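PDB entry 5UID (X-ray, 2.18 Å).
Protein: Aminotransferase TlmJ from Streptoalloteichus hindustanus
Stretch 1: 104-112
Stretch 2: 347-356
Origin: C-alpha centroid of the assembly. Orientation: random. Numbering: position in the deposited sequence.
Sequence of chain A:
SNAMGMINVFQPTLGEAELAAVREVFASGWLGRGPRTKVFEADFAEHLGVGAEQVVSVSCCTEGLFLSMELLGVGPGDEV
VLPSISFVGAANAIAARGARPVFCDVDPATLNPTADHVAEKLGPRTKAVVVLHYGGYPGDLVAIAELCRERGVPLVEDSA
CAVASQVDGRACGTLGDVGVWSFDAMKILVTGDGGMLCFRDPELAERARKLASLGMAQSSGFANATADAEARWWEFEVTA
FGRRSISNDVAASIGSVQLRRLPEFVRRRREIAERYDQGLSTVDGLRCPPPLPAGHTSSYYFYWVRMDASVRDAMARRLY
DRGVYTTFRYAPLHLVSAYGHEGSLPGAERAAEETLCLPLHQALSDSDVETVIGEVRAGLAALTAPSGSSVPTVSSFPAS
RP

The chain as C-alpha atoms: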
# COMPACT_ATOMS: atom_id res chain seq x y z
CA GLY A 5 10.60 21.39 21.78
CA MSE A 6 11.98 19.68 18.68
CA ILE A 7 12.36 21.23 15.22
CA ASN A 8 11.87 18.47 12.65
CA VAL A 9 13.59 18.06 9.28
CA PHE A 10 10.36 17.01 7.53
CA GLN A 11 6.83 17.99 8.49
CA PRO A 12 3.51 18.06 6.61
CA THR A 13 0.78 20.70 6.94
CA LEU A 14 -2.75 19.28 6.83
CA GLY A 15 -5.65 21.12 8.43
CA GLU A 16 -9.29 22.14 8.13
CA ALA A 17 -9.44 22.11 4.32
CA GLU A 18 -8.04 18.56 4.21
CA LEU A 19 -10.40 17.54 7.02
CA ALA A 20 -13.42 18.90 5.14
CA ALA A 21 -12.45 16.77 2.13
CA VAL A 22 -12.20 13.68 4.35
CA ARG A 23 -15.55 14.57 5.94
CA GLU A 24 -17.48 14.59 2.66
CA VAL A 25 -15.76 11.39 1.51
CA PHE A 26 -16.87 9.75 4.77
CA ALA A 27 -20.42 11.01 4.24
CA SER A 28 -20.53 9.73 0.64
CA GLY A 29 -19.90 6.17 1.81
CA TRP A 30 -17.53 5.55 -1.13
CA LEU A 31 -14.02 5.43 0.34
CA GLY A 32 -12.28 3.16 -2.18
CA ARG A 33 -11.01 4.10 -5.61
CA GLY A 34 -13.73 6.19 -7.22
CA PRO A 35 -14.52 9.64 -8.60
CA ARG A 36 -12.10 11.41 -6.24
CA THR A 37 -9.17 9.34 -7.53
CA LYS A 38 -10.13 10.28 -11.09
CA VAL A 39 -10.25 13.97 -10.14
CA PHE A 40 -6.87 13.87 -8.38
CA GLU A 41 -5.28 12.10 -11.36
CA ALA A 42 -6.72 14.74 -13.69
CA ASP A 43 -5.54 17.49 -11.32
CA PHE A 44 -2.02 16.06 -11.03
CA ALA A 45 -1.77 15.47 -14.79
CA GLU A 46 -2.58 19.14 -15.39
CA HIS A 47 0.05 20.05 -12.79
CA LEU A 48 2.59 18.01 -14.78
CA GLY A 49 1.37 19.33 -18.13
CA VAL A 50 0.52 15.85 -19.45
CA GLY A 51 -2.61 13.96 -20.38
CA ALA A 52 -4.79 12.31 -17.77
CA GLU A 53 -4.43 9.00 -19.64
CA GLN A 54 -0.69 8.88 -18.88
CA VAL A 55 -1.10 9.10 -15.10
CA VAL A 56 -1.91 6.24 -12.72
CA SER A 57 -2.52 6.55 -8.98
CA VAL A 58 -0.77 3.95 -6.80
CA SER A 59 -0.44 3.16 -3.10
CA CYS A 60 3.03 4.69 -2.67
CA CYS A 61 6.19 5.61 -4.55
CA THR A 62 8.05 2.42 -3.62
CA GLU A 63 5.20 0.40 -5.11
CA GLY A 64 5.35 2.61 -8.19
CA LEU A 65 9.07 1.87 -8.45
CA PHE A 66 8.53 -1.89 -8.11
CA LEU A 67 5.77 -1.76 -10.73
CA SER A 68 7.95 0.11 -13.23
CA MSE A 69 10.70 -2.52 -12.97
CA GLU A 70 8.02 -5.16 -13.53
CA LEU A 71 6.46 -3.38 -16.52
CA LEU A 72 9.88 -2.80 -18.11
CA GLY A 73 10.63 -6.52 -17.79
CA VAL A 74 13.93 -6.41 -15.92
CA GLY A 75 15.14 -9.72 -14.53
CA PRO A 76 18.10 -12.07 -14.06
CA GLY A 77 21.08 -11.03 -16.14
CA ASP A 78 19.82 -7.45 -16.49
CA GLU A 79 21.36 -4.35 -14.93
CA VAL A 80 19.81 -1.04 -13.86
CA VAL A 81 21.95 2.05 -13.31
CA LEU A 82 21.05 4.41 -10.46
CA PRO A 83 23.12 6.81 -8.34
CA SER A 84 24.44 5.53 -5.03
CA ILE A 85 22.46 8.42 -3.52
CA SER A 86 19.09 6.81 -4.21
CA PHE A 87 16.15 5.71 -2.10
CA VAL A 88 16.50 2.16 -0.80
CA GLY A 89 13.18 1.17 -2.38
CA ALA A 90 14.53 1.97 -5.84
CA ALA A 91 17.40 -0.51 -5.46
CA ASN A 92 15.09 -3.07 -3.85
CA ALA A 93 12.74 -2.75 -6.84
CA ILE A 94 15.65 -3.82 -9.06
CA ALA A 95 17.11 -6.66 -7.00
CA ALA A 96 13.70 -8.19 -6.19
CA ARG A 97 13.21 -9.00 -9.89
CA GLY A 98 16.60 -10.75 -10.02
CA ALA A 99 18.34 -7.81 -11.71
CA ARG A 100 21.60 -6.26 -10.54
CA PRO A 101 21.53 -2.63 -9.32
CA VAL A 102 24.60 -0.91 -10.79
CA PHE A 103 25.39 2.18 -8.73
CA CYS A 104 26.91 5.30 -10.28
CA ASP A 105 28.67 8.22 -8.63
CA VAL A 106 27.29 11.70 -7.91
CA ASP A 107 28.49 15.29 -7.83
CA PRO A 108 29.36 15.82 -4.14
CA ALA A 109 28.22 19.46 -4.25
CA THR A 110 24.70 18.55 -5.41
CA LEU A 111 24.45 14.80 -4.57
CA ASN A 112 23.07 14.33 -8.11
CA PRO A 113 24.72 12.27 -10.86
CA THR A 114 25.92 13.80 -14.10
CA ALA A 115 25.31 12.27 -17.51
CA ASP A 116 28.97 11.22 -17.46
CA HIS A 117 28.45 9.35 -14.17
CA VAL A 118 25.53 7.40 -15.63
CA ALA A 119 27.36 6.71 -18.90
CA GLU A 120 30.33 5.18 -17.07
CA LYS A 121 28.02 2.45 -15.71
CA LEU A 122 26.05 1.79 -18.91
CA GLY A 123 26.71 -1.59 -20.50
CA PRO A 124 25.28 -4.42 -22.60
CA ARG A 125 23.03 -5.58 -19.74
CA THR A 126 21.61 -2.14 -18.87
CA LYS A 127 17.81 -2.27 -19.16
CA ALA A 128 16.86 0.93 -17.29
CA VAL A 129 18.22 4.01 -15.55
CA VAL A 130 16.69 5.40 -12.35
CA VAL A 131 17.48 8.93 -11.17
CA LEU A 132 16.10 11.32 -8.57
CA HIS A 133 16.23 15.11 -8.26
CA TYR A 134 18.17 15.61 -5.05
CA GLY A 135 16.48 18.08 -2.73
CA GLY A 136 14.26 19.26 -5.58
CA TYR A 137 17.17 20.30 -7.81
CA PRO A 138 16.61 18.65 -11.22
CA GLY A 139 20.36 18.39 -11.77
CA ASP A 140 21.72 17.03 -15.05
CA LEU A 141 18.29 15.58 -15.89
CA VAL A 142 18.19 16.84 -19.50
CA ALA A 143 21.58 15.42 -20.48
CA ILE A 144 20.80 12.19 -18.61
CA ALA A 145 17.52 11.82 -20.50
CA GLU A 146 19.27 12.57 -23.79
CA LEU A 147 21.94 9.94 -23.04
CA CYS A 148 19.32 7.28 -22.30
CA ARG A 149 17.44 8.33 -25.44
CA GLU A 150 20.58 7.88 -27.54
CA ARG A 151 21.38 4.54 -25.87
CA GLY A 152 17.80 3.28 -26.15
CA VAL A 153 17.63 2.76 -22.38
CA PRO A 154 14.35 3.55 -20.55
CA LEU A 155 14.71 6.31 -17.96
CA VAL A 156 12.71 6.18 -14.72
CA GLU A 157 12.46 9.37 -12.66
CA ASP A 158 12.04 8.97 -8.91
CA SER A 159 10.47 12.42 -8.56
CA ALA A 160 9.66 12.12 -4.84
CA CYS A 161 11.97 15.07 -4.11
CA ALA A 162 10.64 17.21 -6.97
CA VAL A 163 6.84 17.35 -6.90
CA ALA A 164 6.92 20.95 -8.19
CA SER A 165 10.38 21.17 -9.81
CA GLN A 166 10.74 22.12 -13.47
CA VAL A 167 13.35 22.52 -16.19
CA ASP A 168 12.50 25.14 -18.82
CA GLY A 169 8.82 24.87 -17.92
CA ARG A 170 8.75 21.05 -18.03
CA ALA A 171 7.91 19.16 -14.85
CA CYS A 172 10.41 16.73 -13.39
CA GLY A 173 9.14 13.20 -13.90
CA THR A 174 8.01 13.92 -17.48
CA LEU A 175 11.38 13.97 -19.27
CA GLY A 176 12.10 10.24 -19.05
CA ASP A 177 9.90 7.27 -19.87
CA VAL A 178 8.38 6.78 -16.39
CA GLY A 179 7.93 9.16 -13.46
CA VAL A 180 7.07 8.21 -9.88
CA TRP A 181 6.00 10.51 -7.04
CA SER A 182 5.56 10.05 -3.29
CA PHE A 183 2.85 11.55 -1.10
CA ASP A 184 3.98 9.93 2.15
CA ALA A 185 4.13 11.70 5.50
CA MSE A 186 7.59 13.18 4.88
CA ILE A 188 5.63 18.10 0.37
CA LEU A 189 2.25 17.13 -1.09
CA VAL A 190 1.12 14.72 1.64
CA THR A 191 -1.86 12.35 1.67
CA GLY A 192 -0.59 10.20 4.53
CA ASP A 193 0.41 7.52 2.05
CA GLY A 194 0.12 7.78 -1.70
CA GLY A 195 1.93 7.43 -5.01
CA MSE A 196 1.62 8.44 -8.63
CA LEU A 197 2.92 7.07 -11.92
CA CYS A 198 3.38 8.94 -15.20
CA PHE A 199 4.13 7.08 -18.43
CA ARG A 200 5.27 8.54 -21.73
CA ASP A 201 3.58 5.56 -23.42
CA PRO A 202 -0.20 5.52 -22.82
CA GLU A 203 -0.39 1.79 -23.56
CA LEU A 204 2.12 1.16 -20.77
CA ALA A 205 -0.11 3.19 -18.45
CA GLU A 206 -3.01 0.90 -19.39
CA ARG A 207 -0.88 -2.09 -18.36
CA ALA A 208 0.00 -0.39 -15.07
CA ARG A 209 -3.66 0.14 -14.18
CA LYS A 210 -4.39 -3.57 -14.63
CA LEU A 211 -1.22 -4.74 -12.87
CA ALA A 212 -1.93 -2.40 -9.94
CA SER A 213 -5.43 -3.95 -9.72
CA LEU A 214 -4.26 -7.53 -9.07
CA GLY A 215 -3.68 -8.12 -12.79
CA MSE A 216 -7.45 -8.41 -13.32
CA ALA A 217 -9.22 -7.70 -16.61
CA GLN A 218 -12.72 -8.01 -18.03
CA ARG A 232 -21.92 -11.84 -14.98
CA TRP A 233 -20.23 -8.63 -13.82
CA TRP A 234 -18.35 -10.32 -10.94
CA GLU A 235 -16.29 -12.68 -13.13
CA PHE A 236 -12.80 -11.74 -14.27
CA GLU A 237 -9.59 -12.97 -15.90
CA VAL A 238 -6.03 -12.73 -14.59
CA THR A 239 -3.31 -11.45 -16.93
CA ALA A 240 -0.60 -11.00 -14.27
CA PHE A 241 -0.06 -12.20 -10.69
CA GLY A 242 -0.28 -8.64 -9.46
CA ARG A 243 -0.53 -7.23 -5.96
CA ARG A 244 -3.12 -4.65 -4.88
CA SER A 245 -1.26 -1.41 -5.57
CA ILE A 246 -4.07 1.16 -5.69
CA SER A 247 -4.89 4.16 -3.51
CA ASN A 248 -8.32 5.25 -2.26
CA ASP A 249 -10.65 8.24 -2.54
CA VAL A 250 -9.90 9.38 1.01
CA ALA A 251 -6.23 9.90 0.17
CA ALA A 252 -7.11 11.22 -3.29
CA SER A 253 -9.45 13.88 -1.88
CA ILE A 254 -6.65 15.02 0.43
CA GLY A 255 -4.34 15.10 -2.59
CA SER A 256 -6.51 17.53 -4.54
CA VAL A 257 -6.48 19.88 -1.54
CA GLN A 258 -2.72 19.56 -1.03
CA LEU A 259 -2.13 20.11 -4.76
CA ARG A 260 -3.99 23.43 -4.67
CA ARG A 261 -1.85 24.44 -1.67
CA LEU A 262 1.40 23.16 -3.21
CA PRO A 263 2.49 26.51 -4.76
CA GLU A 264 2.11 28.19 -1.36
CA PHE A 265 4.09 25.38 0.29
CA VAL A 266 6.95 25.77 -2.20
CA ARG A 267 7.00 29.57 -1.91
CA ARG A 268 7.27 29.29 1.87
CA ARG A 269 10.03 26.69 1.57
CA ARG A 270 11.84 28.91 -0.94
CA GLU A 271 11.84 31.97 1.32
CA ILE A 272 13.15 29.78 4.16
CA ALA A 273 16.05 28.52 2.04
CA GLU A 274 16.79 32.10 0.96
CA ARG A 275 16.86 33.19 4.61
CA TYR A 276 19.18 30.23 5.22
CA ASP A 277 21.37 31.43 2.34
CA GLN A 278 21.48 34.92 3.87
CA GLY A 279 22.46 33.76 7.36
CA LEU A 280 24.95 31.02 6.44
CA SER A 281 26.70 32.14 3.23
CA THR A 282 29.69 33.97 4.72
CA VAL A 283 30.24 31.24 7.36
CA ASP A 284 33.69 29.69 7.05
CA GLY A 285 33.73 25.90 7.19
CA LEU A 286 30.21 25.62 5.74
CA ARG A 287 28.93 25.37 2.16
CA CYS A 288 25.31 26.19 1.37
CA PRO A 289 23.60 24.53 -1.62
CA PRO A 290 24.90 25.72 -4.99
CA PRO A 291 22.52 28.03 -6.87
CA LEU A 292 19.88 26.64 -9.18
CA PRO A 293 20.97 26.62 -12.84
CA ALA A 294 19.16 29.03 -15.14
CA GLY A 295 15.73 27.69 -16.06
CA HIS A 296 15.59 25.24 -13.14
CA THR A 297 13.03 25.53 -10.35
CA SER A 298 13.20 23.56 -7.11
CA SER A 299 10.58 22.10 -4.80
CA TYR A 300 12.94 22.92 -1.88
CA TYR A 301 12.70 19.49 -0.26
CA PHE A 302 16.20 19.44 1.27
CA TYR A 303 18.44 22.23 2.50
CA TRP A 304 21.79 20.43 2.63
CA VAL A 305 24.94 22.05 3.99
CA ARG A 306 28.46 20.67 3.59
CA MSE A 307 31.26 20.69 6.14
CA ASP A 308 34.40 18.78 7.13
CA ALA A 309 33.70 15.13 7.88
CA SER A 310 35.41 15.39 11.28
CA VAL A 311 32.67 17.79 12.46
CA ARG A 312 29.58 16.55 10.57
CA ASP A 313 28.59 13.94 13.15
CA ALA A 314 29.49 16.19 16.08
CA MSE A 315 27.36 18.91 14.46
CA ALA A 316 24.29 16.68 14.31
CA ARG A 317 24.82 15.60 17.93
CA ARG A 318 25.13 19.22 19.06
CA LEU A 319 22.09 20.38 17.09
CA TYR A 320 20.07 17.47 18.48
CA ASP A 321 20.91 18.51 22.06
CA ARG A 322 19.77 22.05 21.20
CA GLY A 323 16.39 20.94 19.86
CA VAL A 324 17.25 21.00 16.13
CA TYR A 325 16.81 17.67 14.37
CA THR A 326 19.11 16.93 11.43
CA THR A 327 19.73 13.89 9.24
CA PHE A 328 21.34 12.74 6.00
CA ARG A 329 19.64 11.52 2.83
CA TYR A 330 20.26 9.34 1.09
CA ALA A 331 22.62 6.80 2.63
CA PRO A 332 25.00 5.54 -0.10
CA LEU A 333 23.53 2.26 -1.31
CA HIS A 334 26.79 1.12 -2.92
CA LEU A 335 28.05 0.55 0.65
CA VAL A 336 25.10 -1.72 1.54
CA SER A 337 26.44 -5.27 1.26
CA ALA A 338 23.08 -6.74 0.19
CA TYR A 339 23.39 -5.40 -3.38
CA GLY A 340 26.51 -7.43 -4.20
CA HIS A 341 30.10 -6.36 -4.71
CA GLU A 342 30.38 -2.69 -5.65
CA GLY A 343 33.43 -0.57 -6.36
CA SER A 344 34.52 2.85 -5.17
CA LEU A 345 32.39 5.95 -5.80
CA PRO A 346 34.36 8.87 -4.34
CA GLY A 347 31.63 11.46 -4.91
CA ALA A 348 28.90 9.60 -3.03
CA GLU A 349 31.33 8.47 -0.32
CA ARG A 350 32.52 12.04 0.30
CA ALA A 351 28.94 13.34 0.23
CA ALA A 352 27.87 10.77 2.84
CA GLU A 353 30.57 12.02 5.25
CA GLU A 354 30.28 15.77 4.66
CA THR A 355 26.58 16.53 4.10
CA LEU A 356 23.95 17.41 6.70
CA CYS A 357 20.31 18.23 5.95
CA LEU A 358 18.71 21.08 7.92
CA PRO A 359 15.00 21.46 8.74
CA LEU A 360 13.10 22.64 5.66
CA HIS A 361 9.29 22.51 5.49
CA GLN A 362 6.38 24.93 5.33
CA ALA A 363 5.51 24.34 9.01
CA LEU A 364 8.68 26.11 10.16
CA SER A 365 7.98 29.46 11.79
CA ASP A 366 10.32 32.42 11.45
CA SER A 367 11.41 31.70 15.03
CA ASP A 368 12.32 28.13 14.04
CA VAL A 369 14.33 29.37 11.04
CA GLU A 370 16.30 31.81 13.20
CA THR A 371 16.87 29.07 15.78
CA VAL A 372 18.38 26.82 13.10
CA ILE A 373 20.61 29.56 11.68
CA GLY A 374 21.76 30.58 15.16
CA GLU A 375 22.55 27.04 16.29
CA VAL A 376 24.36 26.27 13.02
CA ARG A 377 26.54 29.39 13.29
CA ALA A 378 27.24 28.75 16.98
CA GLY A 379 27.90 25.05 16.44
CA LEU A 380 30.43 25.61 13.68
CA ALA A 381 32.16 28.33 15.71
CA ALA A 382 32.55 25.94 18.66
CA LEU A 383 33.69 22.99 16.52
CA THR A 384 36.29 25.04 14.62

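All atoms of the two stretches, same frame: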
# COMPACT_ATOMS: atom_id res chain seq x y z
N CYS A 104 26.02 4.30 -9.70
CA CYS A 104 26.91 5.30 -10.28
C CYS A 104 27.18 6.41 -9.27
O CYS A 104 26.45 6.57 -8.28
CB CYS A 104 26.33 5.88 -11.58
SG CYS A 104 24.94 7.01 -11.36
N ASP A 105 28.23 7.17 -9.53
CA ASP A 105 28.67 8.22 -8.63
C ASP A 105 27.78 9.46 -8.76
O ASP A 105 26.89 9.53 -9.61
CB ASP A 105 30.13 8.56 -8.89
CG ASP A 105 30.88 8.92 -7.62
OD1 ASP A 105 30.21 9.20 -6.61
OD2 ASP A 105 32.13 8.92 -7.65
N VAL A 106 28.04 10.45 -7.91
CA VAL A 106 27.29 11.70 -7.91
C VAL A 106 28.26 12.87 -7.74
O VAL A 106 29.39 12.71 -7.26
CB VAL A 106 26.22 11.76 -6.79
CG1 VAL A 106 25.20 10.65 -6.95
CG2 VAL A 106 26.88 11.70 -5.41
N ASP A 107 27.80 14.04 -8.15
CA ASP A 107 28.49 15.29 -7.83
C ASP A 107 28.37 15.54 -6.33
O ASP A 107 27.25 15.65 -5.83
CB ASP A 107 27.86 16.43 -8.64
CG ASP A 107 28.62 17.74 -8.50
OD1 ASP A 107 29.23 18.01 -7.45
OD2 ASP A 107 28.58 18.53 -9.47
N PRO A 108 29.48 15.64 -5.59
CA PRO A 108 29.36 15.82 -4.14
C PRO A 108 28.73 17.14 -3.73
O PRO A 108 28.15 17.24 -2.64
CB PRO A 108 30.81 15.72 -3.65
CG PRO A 108 31.64 16.08 -4.84
CD PRO A 108 30.88 15.58 -6.03
N ALA A 109 28.82 18.17 -4.58
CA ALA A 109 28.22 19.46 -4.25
C ALA A 109 26.69 19.40 -4.30
O ALA A 109 26.02 20.08 -3.51
CB ALA A 109 28.74 20.55 -5.19
N THR A 110 26.13 18.61 -5.21
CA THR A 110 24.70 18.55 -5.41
C THR A 110 24.09 17.21 -5.04
O THR A 110 22.86 17.11 -4.95
CB THR A 110 24.34 18.86 -6.87
OG1 THR A 110 24.90 17.85 -7.72
CG2 THR A 110 24.90 20.22 -7.27
N LEU A 111 24.90 16.17 -4.83
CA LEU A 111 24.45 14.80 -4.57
C LEU A 111 23.58 14.25 -5.70
O LEU A 111 22.80 13.32 -5.49
CB LEU A 111 23.71 14.71 -3.22
CG LEU A 111 24.59 14.89 -1.97
CD1 LEU A 111 24.83 16.35 -1.65
CD2 LEU A 111 23.99 14.16 -0.77
N ASN A 112 23.71 14.82 -6.90
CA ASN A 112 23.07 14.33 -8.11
C ASN A 112 24.12 13.78 -9.07
O ASN A 112 25.26 14.26 -9.10
CB ASN A 112 22.28 15.44 -8.83
CG ASN A 112 20.83 15.50 -8.39
OD1 ASN A 112 20.24 14.49 -7.98
ND2 ASN A 112 20.23 16.68 -8.49
N GLY A 347 32.57 10.37 -5.10
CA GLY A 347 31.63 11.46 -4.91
C GLY A 347 30.58 11.14 -3.86
O GLY A 347 30.35 11.93 -2.94
N ALA A 348 29.94 9.98 -3.99
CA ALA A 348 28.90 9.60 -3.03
C ALA A 348 29.49 9.33 -1.66
O ALA A 348 28.87 9.64 -0.64
CB ALA A 348 28.14 8.38 -3.55
N GLU A 349 30.69 8.74 -1.60
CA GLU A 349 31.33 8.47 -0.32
C GLU A 349 31.65 9.77 0.41
O GLU A 349 31.38 9.91 1.61
CB GLU A 349 32.60 7.64 -0.54
CG GLU A 349 32.33 6.23 -1.04
CD GLU A 349 33.58 5.52 -1.53
OE1 GLU A 349 34.69 6.02 -1.27
OE2 GLU A 349 33.45 4.47 -2.19
N ARG A 350 32.23 10.74 -0.31
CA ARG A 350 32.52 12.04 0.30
C ARG A 350 31.24 12.74 0.73
O ARG A 350 31.19 13.34 1.81
CB ARG A 350 33.31 12.90 -0.68
CG ARG A 350 33.52 14.33 -0.22
CD ARG A 350 34.21 15.16 -1.29
NE ARG A 350 34.33 16.56 -0.90
CZ ARG A 350 34.85 17.51 -1.67
NH1 ARG A 350 35.29 17.22 -2.88
NH2 ARG A 350 34.92 18.76 -1.23
N ALA A 351 30.20 12.68 -0.10
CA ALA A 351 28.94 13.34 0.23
C ALA A 351 28.32 12.74 1.49
O ALA A 351 27.73 13.46 2.30
CB ALA A 351 27.97 13.25 -0.95
N ALA A 352 28.45 11.42 1.67
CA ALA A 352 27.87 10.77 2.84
C ALA A 352 28.58 11.17 4.13
O ALA A 352 27.98 11.07 5.21
CB ALA A 352 27.92 9.25 2.67
N GLU A 353 29.83 11.63 4.05
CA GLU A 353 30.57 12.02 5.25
C GLU A 353 30.54 13.51 5.52
O GLU A 353 30.86 13.92 6.64
CB GLU A 353 32.03 11.57 5.13
CG GLU A 353 32.23 10.07 5.26
CD GLU A 353 33.69 9.67 5.09
OE1 GLU A 353 34.19 9.72 3.95
OE2 GLU A 353 34.33 9.33 6.11
N GLU A 354 30.16 14.33 4.54
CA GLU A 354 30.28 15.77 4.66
C GLU A 354 28.96 16.52 4.62
O GLU A 354 28.95 17.73 4.89
CB GLU A 354 31.19 16.33 3.55
CG GLU A 354 32.62 15.82 3.60
CD GLU A 354 33.49 16.40 2.51
OE1 GLU A 354 32.95 17.09 1.62
OE2 GLU A 354 34.72 16.18 2.55
N THR A 355 27.85 15.86 4.31
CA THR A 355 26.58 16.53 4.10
C THR A 355 25.68 16.36 5.31
O THR A 355 25.64 15.30 5.93
CB THR A 355 25.88 15.98 2.85
OG1 THR A 355 26.83 15.90 1.78
CG2 THR A 355 24.74 16.90 2.43
N LEU A 356 24.96 17.43 5.65
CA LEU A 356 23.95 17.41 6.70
C LEU A 356 22.74 18.19 6.21
O LEU A 356 22.89 19.29 5.66
CB LEU A 356 24.49 18.02 8.00
CG LEU A 356 23.62 17.83 9.24
CD1 LEU A 356 23.58 16.36 9.63
CD2 LEU A 356 24.11 18.69 10.40

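The polar center of this contact is the carboxylate of D105, which meets backbone amides in the early part of the helix that runs through 347-354. Amides near the start of a helix lack the i-4 carbonyl that serves those further along, so an acidic side chain is a natural acceptor for them. D105 fills this role with both oxygens: A348 N donates to D105 OD1 at 2.7 Å, and G347 N donates to D105 OD2 at 3.0 Å, the latter the straighter, at 162°. The same OD1 also accepts from within its own stretch, V106 N lying 2.8 Å from D105 OD1. Three amides from two distant parts of the chain are thus satisfied by one short side chain. The D105 CA-to-CB bond points sideways, but its end comes nearer the helix.

Glycine suits position 347 because the loop lies directly against it. G347 CA approaches V106 O at 3.5 Å in a CA-H...O contact, and an ideal CB here would fall 2.1 Å from V106 O and 2.7 Å from D105 OD1, a clash with both. The carbonyl of G347 is not spent on the loop: G347 O accepts from A351 N at 2.9 Å, as an ordinary helical bond.

Apolar packing continues the contact along the helix from this polar center. V106 CG2 lies 4.0 Å from A348 CB, and L111 CG lies 3.9 Å from A351 CB; the small methyls of the alanines are what the branched side chains pack on. P108, whose CB points toward the helix, has the largest area covered in the contact. Its CB is 3.9 Å from G347 O and 4.2 Å from R350 CD, so the ring packs beside the aliphatic part of the arginine. The R350 charge is met within the helix instead, by a salt bridge from R350 NE to E354 OE1 at 2.9 Å.

T355, the first residue to leave helical phi/psi, returns its hydroxyl to the last turn: T355 OG1 donates to A351 O at 2.7 Å. With that polar need met, OG1 can sit 4.0 Å from L111 CD1 in buried surroundings.

The loop is braced by its own bonds. D107 points away from the helix, and its OD1 accepts from A109 N at 2.9 Å, while D107 O receives L111 N at 2.6 Å and D107 N donates to N112 O at 2.7 Å.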